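Local coordinates for protein Lys-gingipain catalytic subunit (Porphyromonas gingivalis, PDB 6I9A) that cleaves proteins after lysine residues as a secreted cysteine endopeptidase of the C25 family, acting on haemoglobin, collagen and immunoglobulins, at residues 195-207 and 224-237. Sequence-based numbering, arbitrary orientation. Where two conformers were deposited one is given.
Sequences APYTGCYSHLNTG and DPLLTTSQLKALTN. With GOL (glycerol), chain M.
Beside the active site of the C25 catalytic domain, just after Asp224, Pro225 packs among the side chains of Tyr197, Cys200 and Tyr201. Its CD sits over the centre of the Tyr197 ring in a CH-pi contact, 3.6 Å from the centroid, while its CG lies 3.6 Å from Cys200 SG. The cis peptide bond before Pro225 follows Asp224, whose side chain is about 5 Å from that of His216, the probable proton donor, and about 6 Å from the bound inhibitor.

Tyr201 is held on both faces and at its hydroxyl. With chi1 at -63°, CG stands anti to the carbonyl carbon, and the ring slips between Cys200 SG on one face and Leu227 CB on the other, the latter 3.8 Å from the centroid. Its OH donates to Pro225 O at 2.7 Å, reaching the oxygen from above the carbonyl plane. Tyr197 OH is bonded instead to Ala157 O.

The packing rests against strand 152-157 of the mixed sheet of the catalytic domain: Ile156 touches Cys200, Tyr201 and Pro225, and Leu154 touches Leu204. Segment 224-237 adds strand 226-228, an outer strand of a small antiparallel sheet, and helix 229-232, which opens with a capping box between Thr228 and Gln231. Leu204 meets Leu227 tip to tip, CD1 to CD2 at 3.7 Å, and also packs against Leu235 through its CB.

At the far end, Asn205 divides its amide: OD1 accepts from Thr236 N at 2.8 Å, and ND2 donates to O2 of a glycerol, probably from the crystallisation liquor, whose O3 donates to Gln231 O. A water bridges Asn205 O and Thr236 O, and the Asn237 amide is anchored to Lys240 O and Gly272 N.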
ATOM      1  N   ALA A 195     -12.523  -5.907  26.201  1.00 13.11           N
ATOM      2  CA  ALA A 195     -13.175  -7.200  26.384  1.00 14.24           C
ATOM      3  C   ALA A 195     -14.639  -7.003  26.795  1.00 15.81           C
ATOM      4  O   ALA A 195     -14.990  -6.001  27.426  1.00 17.29           O
ATOM      5  CB  ALA A 195     -12.420  -7.983  27.456  1.00 16.98           C
ATOM      6  N   PRO A 196     -15.547  -7.905  26.342  1.00 16.88           N
ATOM      7  CA  PRO A 196     -15.258  -9.127  25.580  1.00 16.59           C
ATOM      8  C   PRO A 196     -15.006  -8.877  24.100  1.00 15.02           C
ATOM      9  O   PRO A 196     -15.699  -8.095  23.435  1.00 16.48           O
ATOM     10  CB  PRO A 196     -16.534  -9.962  25.773  1.00 17.87           C
ATOM     11  CG  PRO A 196     -17.608  -8.936  25.888  1.00 25.29           C
ATOM     12  CD  PRO A 196     -16.987  -7.820  26.709  1.00 20.08           C
ATOM     13  N   TYR A 197     -14.010  -9.574  23.597  1.00 12.74           N
ATOM     14  CA  TYR A 197     -13.665  -9.535  22.166  1.00 11.49           C
ATOM     15  C   TYR A 197     -14.334 -10.626  21.353  1.00 12.47           C
ATOM     16  O   TYR A 197     -14.109 -10.717  20.136  1.00 12.55           O
ATOM     17  CB  TYR A 197     -12.147  -9.659  22.011  1.00 11.66           C
ATOM     18  CG  TYR A 197     -11.397  -8.470  22.572  1.00 10.63           C
ATOM     19  CD1 TYR A 197     -11.389  -7.248  21.897  1.00 10.16           C
ATOM     20  CD2 TYR A 197     -10.708  -8.564  23.774  1.00 11.08           C
ATOM     21  CE1 TYR A 197     -10.682  -6.153  22.385  1.00  9.77           C
ATOM     22  CE2 TYR A 197      -9.974  -7.483  24.269  1.00 10.60           C
ATOM     23  CZ  TYR A 197      -9.984  -6.274  23.572  1.00  9.86           C
ATOM     24  OH  TYR A 197      -9.270  -5.223  24.093  1.00 10.52           O
ATOM     25  N   THR A 198     -15.096 -11.485  22.024  1.00 13.90           N
ATOM     26  CA  THR A 198     -15.710 -12.643  21.407  1.00 14.92           C
ATOM     27  C   THR A 198     -16.347 -12.352  20.055  1.00 13.24           C
ATOM     28  O   THR A 198     -17.126 -11.389  19.937  1.00 15.61           O
ATOM     29  CB  THR A 198     -16.795 -13.159  22.333  1.00 16.06           C
ATOM     30  OG1 THR A 198     -16.268 -13.206  23.661  1.00 19.64           O
ATOM     31  CG2 THR A 198     -17.285 -14.517  21.903  1.00 19.11           C
ATOM     32  N   GLY A 199     -15.935 -13.116  19.052  1.00 16.19           N
ATOM     33  CA  GLY A 199     -16.494 -13.030  17.709  1.00 15.36           C
ATOM     34  C   GLY A 199     -15.932 -11.915  16.847  1.00 13.31           C
ATOM     35  O   GLY A 199     -16.364 -11.755  15.702  1.00 13.68           O
ATOM     36  N   CYS A 200     -14.933 -11.184  17.331  1.00 12.31           N
ATOM     37  CA  CYS A 200     -14.458 -10.016  16.572  1.00 12.10           C
ATOM     38  C   CYS A 200     -13.869 -10.360  15.208  1.00 10.92           C
ATOM     39  O   CYS A 200     -13.925  -9.516  14.326  1.00 13.14           O
ATOM     40  CB  CYS A 200     -13.464  -9.191  17.383  1.00 11.23           C
ATOM     41  SG  CYS A 200     -11.942 -10.073  17.835  1.00 11.75           S
ATOM     42  N   TYR A 201     -13.303 -11.549  15.017  1.00  9.96           N
ATOM     43  CA  TYR A 201     -12.694 -11.871  13.715  1.00  9.94           C
ATOM     44  C   TYR A 201     -13.681 -12.526  12.739  1.00  9.90           C
ATOM     45  O   TYR A 201     -13.322 -12.719  11.583  1.00 10.68           O
ATOM     46  CB  TYR A 201     -11.435 -12.716  13.897  1.00 10.30           C
ATOM     47  CG  TYR A 201     -10.372 -11.940  14.676  1.00  9.95           C
ATOM     48  CD1 TYR A 201      -9.879 -10.720  14.197  1.00  9.92           C
ATOM     49  CD2 TYR A 201      -9.845 -12.440  15.870  1.00 10.59           C
ATOM     50  CE1 TYR A 201      -8.885 -10.028  14.869  1.00  9.53           C
ATOM     51  CE2 TYR A 201      -8.865 -11.741  16.564  1.00  9.96           C
ATOM     52  CZ  TYR A 201      -8.391 -10.536  16.052  1.00 10.04           C
ATOM     53  OH  TYR A 201      -7.407  -9.829  16.703  1.00  9.87           O
ATOM     54  N   SER A 202     -14.925 -12.761  13.164  1.00 10.25           N
ATOM     55  CA  SER A 202     -15.938 -13.267  12.221  0.57 10.18           C
ATOM     56  C   SER A 202     -16.104 -12.339  11.040  1.00  9.94           C
ATOM     57  O   SER A 202     -16.377 -12.764   9.902  1.00 10.77           O
ATOM     58  CB  SER A 202     -17.286 -13.380  12.934  0.57 10.87           C
ATOM     59  OG  SER A 202     -17.245 -14.512  13.777  0.57 10.63           O
ATOM     60  N   HIS A 203     -15.938 -11.033  11.300  1.00  9.89           N
ATOM     61  CA  HIS A 203     -16.153 -10.002  10.280  1.00  9.91           C
ATOM     62  C   HIS A 203     -15.112 -10.084   9.155  1.00  9.33           C
ATOM     63  O   HIS A 203     -15.399  -9.646   8.036  1.00 10.14           O
ATOM     64  CB  HIS A 203     -16.145  -8.614  10.939  1.00 10.17           C
ATOM     65  CG  HIS A 203     -17.045  -8.557  12.140  1.00 10.01           C
ATOM     66  ND1 HIS A 203     -18.403  -8.767  12.051  1.00 10.89           N
ATOM     67  CD2 HIS A 203     -16.732  -8.316  13.432  1.00 11.40           C
ATOM     68  CE1 HIS A 203     -18.867  -8.650  13.289  1.00 12.04           C
ATOM     69  NE2 HIS A 203     -17.894  -8.383  14.152  1.00 12.91           N
ATOM     70  N   LEU A 204     -13.947 -10.698   9.419  1.00  9.48           N
ATOM     71  CA  LEU A 204     -12.998 -10.887   8.325  1.00  9.52           C
ATOM     72  C   LEU A 204     -13.518 -11.871   7.302  1.00  9.93           C
ATOM     73  O   LEU A 204     -13.198 -11.754   6.123  1.00 10.28           O
ATOM     74  CB  LEU A 204     -11.677 -11.443   8.874  1.00 10.45           C
ATOM     75  CG  LEU A 204     -10.902 -10.528   9.853  1.00 10.55           C
ATOM     76  CD1 LEU A 204      -9.623 -11.223  10.252  1.00 11.58           C
ATOM     77  CD2 LEU A 204     -10.589  -9.155   9.222  1.00 10.75           C
ATOM     78  N   ASN A 205     -14.377 -12.801   7.737  1.00 10.04           N
ATOM     79  CA  ASN A 205     -14.980 -13.774   6.835  1.00 10.58           C
ATOM     80  C   ASN A 205     -16.136 -13.180   6.072  1.00 10.73           C
ATOM     81  O   ASN A 205     -16.262 -13.396   4.858  1.00 11.31           O
ATOM     82  CB  ASN A 205     -15.488 -14.964   7.639  1.00 11.09           C
ATOM     83  CG  ASN A 205     -14.409 -15.800   8.208  1.00 12.09           C
ATOM     84  OD1 ASN A 205     -13.386 -16.061   7.561  1.00 14.16           O
ATOM     85  ND2 ASN A 205     -14.604 -16.235   9.439  1.00 15.88           N
ATOM     86  N   THR A 206     -17.022 -12.443   6.758  1.00 10.14           N
ATOM     87  CA  THR A 206     -18.231 -11.950   6.103  1.00 10.30           C
ATOM     88  C   THR A 206     -17.932 -10.791   5.172  1.00 10.08           C
ATOM     89  O   THR A 206     -18.652 -10.616   4.176  1.00 11.99           O
ATOM     90  CB  THR A 206     -19.311 -11.577   7.120  1.00 10.93           C
ATOM     91  OG1 THR A 206     -18.777 -10.571   7.973  1.00 10.29           O
ATOM     92  CG2 THR A 206     -19.777 -12.775   7.950  1.00 12.09           C
ATOM     93  N   GLY A 207     -16.905 -10.010   5.475  1.00  9.69           N
ATOM     94  CA  GLY A 207     -16.428  -8.991   4.552  1.00 11.21           C
ATOM     95  C   GLY A 207     -16.182  -7.659   5.196  1.00  9.75           C
ATOM     96  O   GLY A 207     -17.093  -7.005   5.709  1.00 10.26           O
ATOM     97  N   ASP A 224      -4.005 -10.734  21.164  1.00  9.80           N
ATOM     98  CA  ASP A 224      -5.165 -10.740  22.097  1.00 10.27           C
ATOM     99  C   ASP A 224      -6.048  -9.527  21.806  1.00  9.65           C
ATOM    100  O   ASP A 224      -5.671  -8.392  22.143  1.00  9.75           O
ATOM    101  CB  ASP A 224      -4.673 -10.679  23.556  1.00 12.05           C
ATOM    102  CG  ASP A 224      -5.777 -10.869  24.561  1.00 13.63           C
ATOM    103  OD1 ASP A 224      -6.941 -10.843  24.173  1.00 14.36           O
ATOM    104  OD2 ASP A 224      -5.461 -11.001  25.781  1.00 17.80           O
ATOM    105  N   PRO A 225      -7.193  -9.722  21.159  1.00  9.52           N
ATOM    106  CA  PRO A 225      -7.791 -11.020  20.822  1.00 10.75           C
ATOM    107  C   PRO A 225      -6.962 -11.773  19.787  1.00  9.83           C
ATOM    108  O   PRO A 225      -6.410 -11.181  18.849  1.00 10.23           O
ATOM    109  CB  PRO A 225      -9.168 -10.648  20.273  1.00 11.48           C
ATOM    110  CG  PRO A 225      -9.032  -9.205  19.808  1.00 10.87           C
ATOM    111  CD  PRO A 225      -8.101  -8.615  20.842  1.00  9.61           C
ATOM    112  N   LEU A 226      -6.875 -13.082  19.947  1.00 10.47           N
ATOM    113  CA  LEU A 226      -5.980 -13.895  19.190  1.00 11.40           C
ATOM    114  C   LEU A 226      -6.470 -14.210  17.781  1.00 11.62           C
ATOM    115  O   LEU A 226      -7.588 -14.720  17.560  1.00 11.65           O
ATOM    116  CB  LEU A 226      -5.774 -15.226  19.954  1.00 12.17           C
ATOM    117  CG  LEU A 226      -4.801 -16.240  19.321  1.00 12.50           C
ATOM    118  CD1 LEU A 226      -3.346 -15.705  19.354  1.00 14.03           C
ATOM    119  CD2 LEU A 226      -4.849 -17.583  20.066  1.00 14.79           C
ATOM    120  N   LEU A 227      -5.571 -13.970  16.809  1.00 10.65           N
ATOM    121  CA  LEU A 227      -5.768 -14.367  15.411  1.00 11.04           C
ATOM    122  C   LEU A 227      -4.451 -14.907  14.942  1.00 10.98           C
ATOM    123  O   LEU A 227      -3.491 -14.146  14.782  1.00 11.42           O
ATOM    124  CB  LEU A 227      -6.212 -13.191  14.557  1.00 10.84           C
ATOM    125  CG  LEU A 227      -6.483 -13.488  13.077  1.00 11.07           C
ATOM    126  CD1 LEU A 227      -7.659 -14.458  12.885  1.00 12.80           C
ATOM    127  CD2 LEU A 227      -6.715 -12.188  12.306  1.00 11.90           C
ATOM    128  N   THR A 228      -4.373 -16.205  14.763  1.00 12.11           N
ATOM    129  CA  THR A 228      -3.105 -16.832  14.388  1.00 13.58           C
ATOM    130  C   THR A 228      -2.977 -17.053  12.878  1.00 12.74           C
ATOM    131  O   THR A 228      -3.982 -17.072  12.156  1.00 12.12           O
ATOM    132  CB  THR A 228      -2.943 -18.201  15.068  1.00 14.68           C
ATOM    133  OG1 THR A 228      -3.938 -19.059  14.490  1.00 15.27           O
ATOM    134  CG2 THR A 228      -3.108 -18.124  16.591  1.00 14.89           C
ATOM    135  N   THR A 229      -1.756 -17.397  12.428  1.00 12.03           N
ATOM    136  CA  THR A 229      -1.545 -17.774  11.009  1.00 12.89           C
ATOM    137  C   THR A 229      -2.399 -19.006  10.647  1.00 13.78           C
ATOM    138  O   THR A 229      -2.936 -19.086   9.518  1.00 13.58           O
ATOM    139  CB  THR A 229      -0.046 -17.986  10.719  1.00 13.18           C
ATOM    140  OG1 THR A 229       0.536 -18.875  11.683  1.00 16.47           O
ATOM    141  CG2 THR A 229       0.725 -16.676  10.659  1.00 14.09           C
ATOM    142  N   SER A 230      -2.559 -19.966  11.570  1.00 15.03           N
ATOM    143  CA  SER A 230      -3.398 -21.125  11.267  0.51 14.87           C
ATOM    144  C   SER A 230      -4.853 -20.684  11.020  1.00 14.69           C
ATOM    145  O   SER A 230      -5.525 -21.179  10.101  1.00 16.16           O
ATOM    146  CB  SER A 230      -3.306 -22.161  12.386  0.51 16.79           C
ATOM    147  OG  SER A 230      -2.015 -22.745  12.353  0.51 17.76           O
ATOM    148  N   GLN A 231      -5.349 -19.717  11.786  1.00 13.77           N
ATOM    149  CA  GLN A 231      -6.695 -19.189  11.601  0.52 13.17           C
ATOM    150  C   GLN A 231      -6.813 -18.373  10.301  1.00 12.30           C
ATOM    151  O   GLN A 231      -7.847 -18.430   9.619  1.00 13.60           O
ATOM    152  CB  GLN A 231      -7.079 -18.337  12.813  0.52 13.40           C
ATOM    153  CG  GLN A 231      -7.392 -19.238  14.020  0.52 15.47           C
ATOM    154  CD  GLN A 231      -7.540 -18.479  15.301  0.52 18.16           C
ATOM    155  OE1 GLN A 231      -6.902 -17.476  15.543  0.52 14.31           O
ATOM    156  NE2 GLN A 231      -8.353 -19.003  16.208  0.52 22.22           N
ATOM    157  N   LEU A 232      -5.730 -17.684   9.909  1.00 11.09           N
ATOM    158  CA  LEU A 232      -5.769 -16.964   8.621  1.00 11.23           C
ATOM    159  C   LEU A 232      -6.010 -17.945   7.478  1.00 11.25           C
ATOM    160  O   LEU A 232      -6.714 -17.604   6.518  1.00 11.66           O
ATOM    161  CB  LEU A 232      -4.456 -16.243   8.363  1.00 10.52           C
ATOM    162  CG  LEU A 232      -4.122 -15.118   9.339  1.00 10.83           C
ATOM    163  CD1 LEU A 232      -2.765 -14.500   8.959  1.00 12.17           C
ATOM    164  CD2 LEU A 232      -5.227 -14.017   9.354  1.00 11.71           C
ATOM    165  N   LYS A 233      -5.429 -19.136   7.563  1.00 12.02           N
ATOM    166  CA  LYS A 233      -5.563 -20.112   6.481  1.00 12.44           C
ATOM    167  C   LYS A 233      -6.993 -20.646   6.351  1.00 13.09           C
ATOM    168  O   LYS A 233      -7.346 -21.233   5.321  1.00 14.28           O
ATOM    169  CB  LYS A 233      -4.574 -21.250   6.714  1.00 14.38           C
ATOM    170  CG  LYS A 233      -3.121 -20.784   6.554  1.00 13.88           C
ATOM    171  CD  LYS A 233      -2.149 -21.849   7.059  1.00 15.70           C
ATOM    172  CE  LYS A 233      -0.717 -21.291   7.089  1.00 17.86           C
ATOM    173  NZ  LYS A 233       0.260 -22.339   7.547  1.00 18.06           N
ATOM    174  N   ALA A 234      -7.812 -20.483   7.409  1.00 12.56           N
ATOM    175  CA  ALA A 234      -9.195 -20.940   7.446  1.00 12.89           C
ATOM    176  C   ALA A 234     -10.203 -19.813   7.201  1.00 11.96           C
ATOM    177  O   ALA A 234     -11.398 -20.075   7.293  1.00 13.56           O
ATOM    178  CB  ALA A 234      -9.465 -21.586   8.806  1.00 15.14           C
ATOM    179  N   LEU A 235      -9.757 -18.566   6.848  1.00 10.97           N
ATOM    180  CA  LEU A 235     -10.693 -17.505   6.488  1.00 11.61           C
ATOM    181  C   LEU A 235     -11.536 -17.922   5.264  1.00 10.76           C
ATOM    182  O   LEU A 235     -11.097 -18.741   4.440  1.00 12.69           O
ATOM    183  CB  LEU A 235      -9.934 -16.214   6.174  1.00 12.08           C
ATOM    184  CG  LEU A 235      -9.324 -15.530   7.402  1.00 12.43           C
ATOM    185  CD1 LEU A 235      -8.381 -14.425   6.914  1.00 13.85           C
ATOM    186  CD2 LEU A 235     -10.418 -14.894   8.271  1.00 15.70           C
ATOM    187  N   THR A 236     -12.716 -17.328   5.141  1.00 11.78           N
ATOM    188  CA  THR A 236     -13.639 -17.713   4.075  1.00 11.96           C
ATOM    189  C   THR A 236     -14.038 -16.518   3.222  1.00 11.83           C
ATOM    190  O   THR A 236     -15.033 -16.602   2.478  1.00 12.77           O
ATOM    191  CB  THR A 236     -14.913 -18.358   4.708  1.00 12.13           C
ATOM    192  OG1 THR A 236     -15.588 -17.346   5.427  1.00 13.94           O
ATOM    193  CG2 THR A 236     -14.609 -19.552   5.589  1.00 15.95           C
ATOM    194  N   ASN A 237     -13.277 -15.392   3.258  1.00 11.01           N
ATOM    195  CA  ASN A 237     -13.673 -14.159   2.584  1.00 11.15           C
ATOM    196  C   ASN A 237     -13.314 -14.147   1.095  1.00 11.41           C
ATOM    197  O   ASN A 237     -12.679 -13.220   0.586  1.00 10.88           O
ATOM    198  CB  ASN A 237     -13.031 -12.938   3.284  1.00 10.80           C
ATOM    199  CG  ASN A 237     -11.531 -12.936   3.369  1.00  9.82           C
ATOM    200  OD1 ASN A 237     -10.909 -13.916   3.798  1.00 10.41           O
ATOM    201  ND2 ASN A 237     -10.912 -11.851   2.915  1.00 10.52           N
TER
HETATM  202  C1  GOL M 711     -12.262 -15.897  12.444  0.56 23.25           C
HETATM  203  O1  GOL M 711     -13.403 -15.946  13.298  0.56 24.65           O
HETATM  204  C2  GOL M 711     -11.852 -17.297  12.059  0.56 22.55           C
HETATM  205  O2  GOL M 711     -12.932 -17.926  11.381  0.56 21.23           O
HETATM  206  C3  GOL M 711     -10.628 -17.312  11.176  0.56 22.86           C
HETATM  207  O3  GOL M 711     -10.237 -18.659  10.917  0.56 20.79           O
HETATM  208  O   HOH W   1     -17.543 -15.326   3.201  1.00 25.60           O